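Local coordinates for protein invasin ipaB (Shigella flexneri, PDB 3U0C) that forms, together with IpaC, a pore in the host membrane through which the type III secretion system delivers effector proteins into the target cell, at residues R110-Q115 and S180-L185; N117-A122 and K169-I174. All coordinates share one frame; numbering follows the deposited sequence.

Interaction 1 of 2, residues R110-Q115 and S180-L185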
# COMPACT_ATOMS: atom_id res chain seq x y z
N ARG A 110 -1.72 -2.47 7.29
CA ARG A 110 -2.30 -3.58 8.04
C ARG A 110 -2.09 -4.91 7.33
O ARG A 110 -1.78 -5.92 7.98
CB ARG A 110 -3.79 -3.33 8.30
CG ARG A 110 -4.07 -2.31 9.39
CD ARG A 110 -5.56 -2.29 9.78
NE ARG A 110 -6.42 -1.92 8.65
CZ ARG A 110 -6.77 -0.67 8.34
NH1 ARG A 110 -6.34 0.34 9.09
NH2 ARG A 110 -7.54 -0.43 7.30
N ASP A 111 -2.24 -4.92 6.01
CA ASP A 111 -2.07 -6.13 5.22
C ASP A 111 -0.64 -6.61 5.29
O ASP A 111 -0.36 -7.79 5.43
CB ASP A 111 -2.44 -5.90 3.76
CG ASP A 111 -3.92 -5.72 3.56
OD1 ASP A 111 -4.71 -6.18 4.42
OD2 ASP A 111 -4.30 -5.13 2.54
N TYR A 112 0.28 -5.66 5.17
CA TYR A 112 1.70 -5.94 5.22
C TYR A 112 2.10 -6.61 6.53
O TYR A 112 2.83 -7.58 6.53
CB TYR A 112 2.47 -4.65 5.08
CG TYR A 112 3.95 -4.82 4.86
CD1 TYR A 112 4.43 -5.49 3.74
CD2 TYR A 112 4.87 -4.28 5.75
CE1 TYR A 112 5.78 -5.61 3.52
CE2 TYR A 112 6.22 -4.40 5.54
CZ TYR A 112 6.67 -5.07 4.43
OH TYR A 112 8.02 -5.19 4.22
N GLU A 113 1.62 -6.05 7.64
CA GLU A 113 1.89 -6.54 8.98
C GLU A 113 1.29 -7.93 9.17
O GLU A 113 1.95 -8.82 9.71
CB GLU A 113 1.28 -5.59 10.01
CG GLU A 113 2.03 -4.29 10.17
CD GLU A 113 1.24 -3.24 10.94
OE1 GLU A 113 0.05 -3.47 11.27
OE2 GLU A 113 1.81 -2.16 11.21
N LYS A 114 0.05 -8.09 8.74
CA LYS A 114 -0.61 -9.38 8.81
C LYS A 114 0.16 -10.46 8.05
O LYS A 114 0.32 -11.59 8.53
CB LYS A 114 -2.05 -9.27 8.29
CG LYS A 114 -2.70 -10.61 8.00
CD LYS A 114 -4.20 -10.47 7.75
CE LYS A 114 -4.91 -11.83 7.86
NZ LYS A 114 -6.37 -11.67 7.57
N GLN A 115 0.66 -10.11 6.87
CA GLN A 115 1.41 -11.04 6.03
C GLN A 115 2.79 -11.36 6.59
O GLN A 115 3.24 -12.50 6.50
CB GLN A 115 1.55 -10.53 4.61
CG GLN A 115 0.27 -10.59 3.82
CD GLN A 115 -0.27 -11.99 3.72
OE1 GLN A 115 0.47 -12.94 3.43
NE2 GLN A 115 -1.57 -12.14 3.96
N SER A 180 4.75 -7.93 -2.71
CA SER A 180 3.75 -7.34 -3.57
C SER A 180 3.06 -6.16 -2.87
O SER A 180 2.89 -5.08 -3.45
CB SER A 180 2.71 -8.40 -3.95
OG SER A 180 1.65 -7.84 -4.69
N ILE A 181 2.65 -6.38 -1.63
CA ILE A 181 2.06 -5.35 -0.80
C ILE A 181 3.02 -4.17 -0.64
O ILE A 181 2.62 -3.02 -0.79
CB ILE A 181 1.69 -5.89 0.60
CG1 ILE A 181 0.59 -6.94 0.50
CG2 ILE A 181 1.24 -4.78 1.52
CD1 ILE A 181 0.41 -7.72 1.78
N HIS A 182 4.27 -4.48 -0.33
CA HIS A 182 5.32 -3.47 -0.23
C HIS A 182 5.42 -2.68 -1.52
O HIS A 182 5.67 -1.49 -1.49
CB HIS A 182 6.67 -4.11 0.07
CG HIS A 182 7.77 -3.12 0.27
ND1 HIS A 182 8.18 -2.72 1.54
CD2 HIS A 182 8.56 -2.45 -0.60
CE1 HIS A 182 9.17 -1.85 1.42
NE2 HIS A 182 9.42 -1.67 0.14
N SER A 183 5.23 -3.35 -2.65
CA SER A 183 5.28 -2.68 -3.93
C SER A 183 4.07 -1.74 -4.09
O SER A 183 4.19 -0.64 -4.61
CB SER A 183 5.32 -3.70 -5.06
OG SER A 183 5.49 -3.04 -6.31
N LYS A 184 2.91 -2.21 -3.65
CA LYS A 184 1.71 -1.41 -3.68
C LYS A 184 1.86 -0.17 -2.80
O LYS A 184 1.35 0.89 -3.14
CB LYS A 184 0.48 -2.23 -3.27
CG LYS A 184 -0.05 -3.14 -4.38
CD LYS A 184 -1.30 -3.90 -3.96
CE LYS A 184 -1.50 -5.17 -4.80
NZ LYS A 184 -2.86 -5.76 -4.63
N LEU A 185 2.56 -0.29 -1.67
CA LEU A 185 2.79 0.87 -0.81
C LEU A 185 3.66 1.87 -1.54
O LEU A 185 3.40 3.07 -1.51
CB LEU A 185 3.41 0.49 0.54
CG LEU A 185 2.40 -0.05 1.56
CD1 LEU A 185 3.07 -0.92 2.62
CD2 LEU A 185 1.61 1.08 2.19
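In the antiparallel coiled coil of the IpaB N-terminal region, I181 of helix 150-197 reaches across to D111, Y112 and Q115 of helix 71-141. The two helix segments run at 160° to each other, with axes 9.6 Å apart, and the two branches of the isoleucine meet different residues. CG2 is anti to the backbone N and lies 3.8 Å from CB of Y112. The other branch ends in CD1, 3.5 Å from CG of Q115, and the Q115 and I181 side chains cross at about a right angle; the same methyl is 3.7 Å from the carbonyl O of D111.

Y112, with CG anti to its own backbone N (chi1 -169°), runs alongside H182 and points the same way. CE1 of its ring lies 3.9 Å from CB of H182, and its OH is 3.6 Å from H182 ND1, a contact and not a hydrogen bond. The ring planes meet obliquely at 49°, their centroids 5.8 Å apart. I181 and Y112 thus form the middle of the contact, and the exposed H182 lies at its margin. Toward segment 169-174, Y112 and Q115 touch T178 of helix 150-197; in the other direction L185 packs on L108 and T109 of helix 71-141.

Interaction 2 of 2, residues N117-A122 and K169-I174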
# COMPACT_ATOMS: atom_id res chain seq x y z
N ASN A 117 3.56 -11.34 9.78
CA ASN A 117 3.32 -12.32 10.84
C ASN A 117 3.07 -13.72 10.29
O ASN A 117 3.60 -14.70 10.81
CB ASN A 117 2.16 -11.91 11.75
CG ASN A 117 1.74 -13.03 12.69
OD1 ASN A 117 2.51 -13.43 13.59
ND2 ASN A 117 0.53 -13.56 12.49
N LYS A 118 2.26 -13.80 9.23
CA LYS A 118 1.97 -15.07 8.57
C LYS A 118 3.25 -15.76 8.08
O LYS A 118 3.38 -16.98 8.14
CB LYS A 118 1.00 -14.87 7.40
CG LYS A 118 -0.43 -14.62 7.82
CD LYS A 118 -1.39 -14.88 6.70
CE LYS A 118 -2.82 -14.54 7.10
NZ LYS A 118 -3.49 -15.58 7.95
N LEU A 119 4.18 -14.95 7.59
CA LEU A 119 5.42 -15.44 7.02
C LEU A 119 6.36 -15.96 8.10
O LEU A 119 7.16 -16.84 7.85
CB LEU A 119 6.10 -14.33 6.24
CG LEU A 119 7.51 -14.58 5.72
CD1 LEU A 119 7.52 -15.78 4.78
CD2 LEU A 119 8.02 -13.32 5.01
N LYS A 120 6.27 -15.40 9.30
CA LYS A 120 7.05 -15.88 10.42
C LYS A 120 6.55 -17.24 10.89
O LYS A 120 7.33 -18.15 11.17
CB LYS A 120 6.98 -14.89 11.56
CG LYS A 120 7.01 -15.51 12.94
CD LYS A 120 6.64 -14.42 13.93
CE LYS A 120 6.59 -14.87 15.37
NZ LYS A 120 6.05 -13.71 16.14
N ASN A 121 5.23 -17.37 10.99
CA ASN A 121 4.67 -18.67 11.33
C ASN A 121 5.06 -19.72 10.30
O ASN A 121 5.27 -20.88 10.64
CB ASN A 121 3.15 -18.60 11.46
CG ASN A 121 2.72 -17.71 12.61
OD1 ASN A 121 3.54 -17.23 13.39
ND2 ASN A 121 1.41 -17.49 12.73
N ALA A 122 5.19 -19.30 9.04
CA ALA A 122 5.55 -20.21 7.98
C ALA A 122 7.00 -20.65 8.11
O ALA A 122 7.31 -21.83 7.92
CB ALA A 122 5.32 -19.58 6.62
N LYS A 169 6.80 -24.29 -0.35
CA LYS A 169 5.98 -23.69 -1.39
C LYS A 169 5.13 -22.58 -0.78
O LYS A 169 5.16 -21.43 -1.23
CB LYS A 169 5.06 -24.74 -2.00
CG LYS A 169 4.29 -24.26 -3.21
CD LYS A 169 3.76 -25.46 -4.02
CE LYS A 169 2.23 -25.50 -4.01
NZ LYS A 169 1.72 -26.80 -4.56
N ASP A 170 4.37 -22.94 0.24
CA ASP A 170 3.41 -22.03 0.81
C ASP A 170 4.11 -20.80 1.37
O ASP A 170 3.59 -19.69 1.27
CB ASP A 170 2.55 -22.71 1.86
CG ASP A 170 1.42 -21.82 2.36
OD1 ASP A 170 0.47 -21.54 1.57
OD2 ASP A 170 1.47 -21.39 3.53
N ARG A 171 5.31 -21.01 1.90
CA ARG A 171 6.14 -19.93 2.41
C ARG A 171 6.49 -18.93 1.32
O ARG A 171 6.34 -17.72 1.51
CB ARG A 171 7.41 -20.49 3.05
CG ARG A 171 8.19 -19.47 3.87
CD ARG A 171 9.49 -19.09 3.18
NE ARG A 171 10.32 -18.21 4.01
CZ ARG A 171 10.83 -17.06 3.60
NH1 ARG A 171 10.60 -16.63 2.37
NH2 ARG A 171 11.57 -16.33 4.43
N THR A 172 6.97 -19.42 0.17
CA THR A 172 7.35 -18.52 -0.90
C THR A 172 6.14 -17.70 -1.37
O THR A 172 6.29 -16.53 -1.71
CB THR A 172 7.99 -19.24 -2.12
OG1 THR A 172 6.96 -19.71 -3.00
CG2 THR A 172 8.88 -20.39 -1.68
N LEU A 173 4.96 -18.32 -1.39
CA LEU A 173 3.73 -17.61 -1.75
C LEU A 173 3.51 -16.41 -0.84
O LEU A 173 3.29 -15.27 -1.31
CB LEU A 173 2.52 -18.54 -1.70
CG LEU A 173 2.17 -19.26 -3.01
CD1 LEU A 173 1.17 -20.39 -2.80
CD2 LEU A 173 1.66 -18.25 -4.02
N ILE A 174 3.57 -16.65 0.47
CA ILE A 174 3.39 -15.59 1.45
C ILE A 174 4.44 -14.49 1.26
O ILE A 174 4.10 -13.31 1.20
CB ILE A 174 3.49 -16.13 2.89
CG1 ILE A 174 2.39 -17.15 3.15
CG2 ILE A 174 3.42 -14.99 3.90
CD1 ILE A 174 2.63 -18.02 4.37
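R171 and L119 show how a long charged side chain can take part in the apolar seam of an antiparallel coiled coil, here between helices 150-197 and 71-141, whose axes pass 9.3 Å apart in these segments. From CB, the arginine sets CG anti to the backbone N (chi1 -168°), and this methylene enters the seam, 3.9 Å from L119 CD1 and 4.0 Å from A122 CB. A bend at chi2 (-110°) places CD, which stays close to the same leucine methyl. NE follows, near L119 CD1 and in a salt bridge with D123 OD1 on helix 71-141. Beyond CZ, NH1 at the tip forms a salt bridge with E175 OE1 on its own helix. The aliphatic part and one flat face therefore serve the packing, while the polar groups have acidic partners from both helices; these carboxylates would be expected to offset the positive charge.

One turn along, I174 completes the seam. Its CG2 lies 3.6 Å from L119 CB, and its other branch carries CD1 to 3.8 Å from A122 CB. The small alanine, directed at the opposing helix, accompanies a close backbone approach: the CA atoms of A122 and R171 are 5.6 Å apart. L119 CD1 sits over the centre of one face of the R171 guanidinium, 3.7 Å above the plane.

How the interactions relate
Both interactions join helix 71-141 to helix 150-197, and their centres lie about 13 Å apart along one antiparallel coiled coil. In chain order the segments run 110-115, 117-122, 169-174 and 180-185, so interaction 2 lies nearer the turn of the helical hairpin than interaction 1. Interaction 1 is nearer the middle of the chain, about 6 Å from its centre against about 19 Å for interaction 2. The two meet directly where Q115 O lies 3.6 Å from I174 CG2. Through this contact the two patches join into one stretch of the interface between the long helices of this N-terminal coiled-coil domain, whose structure is reported to show homology to pore-forming toxins.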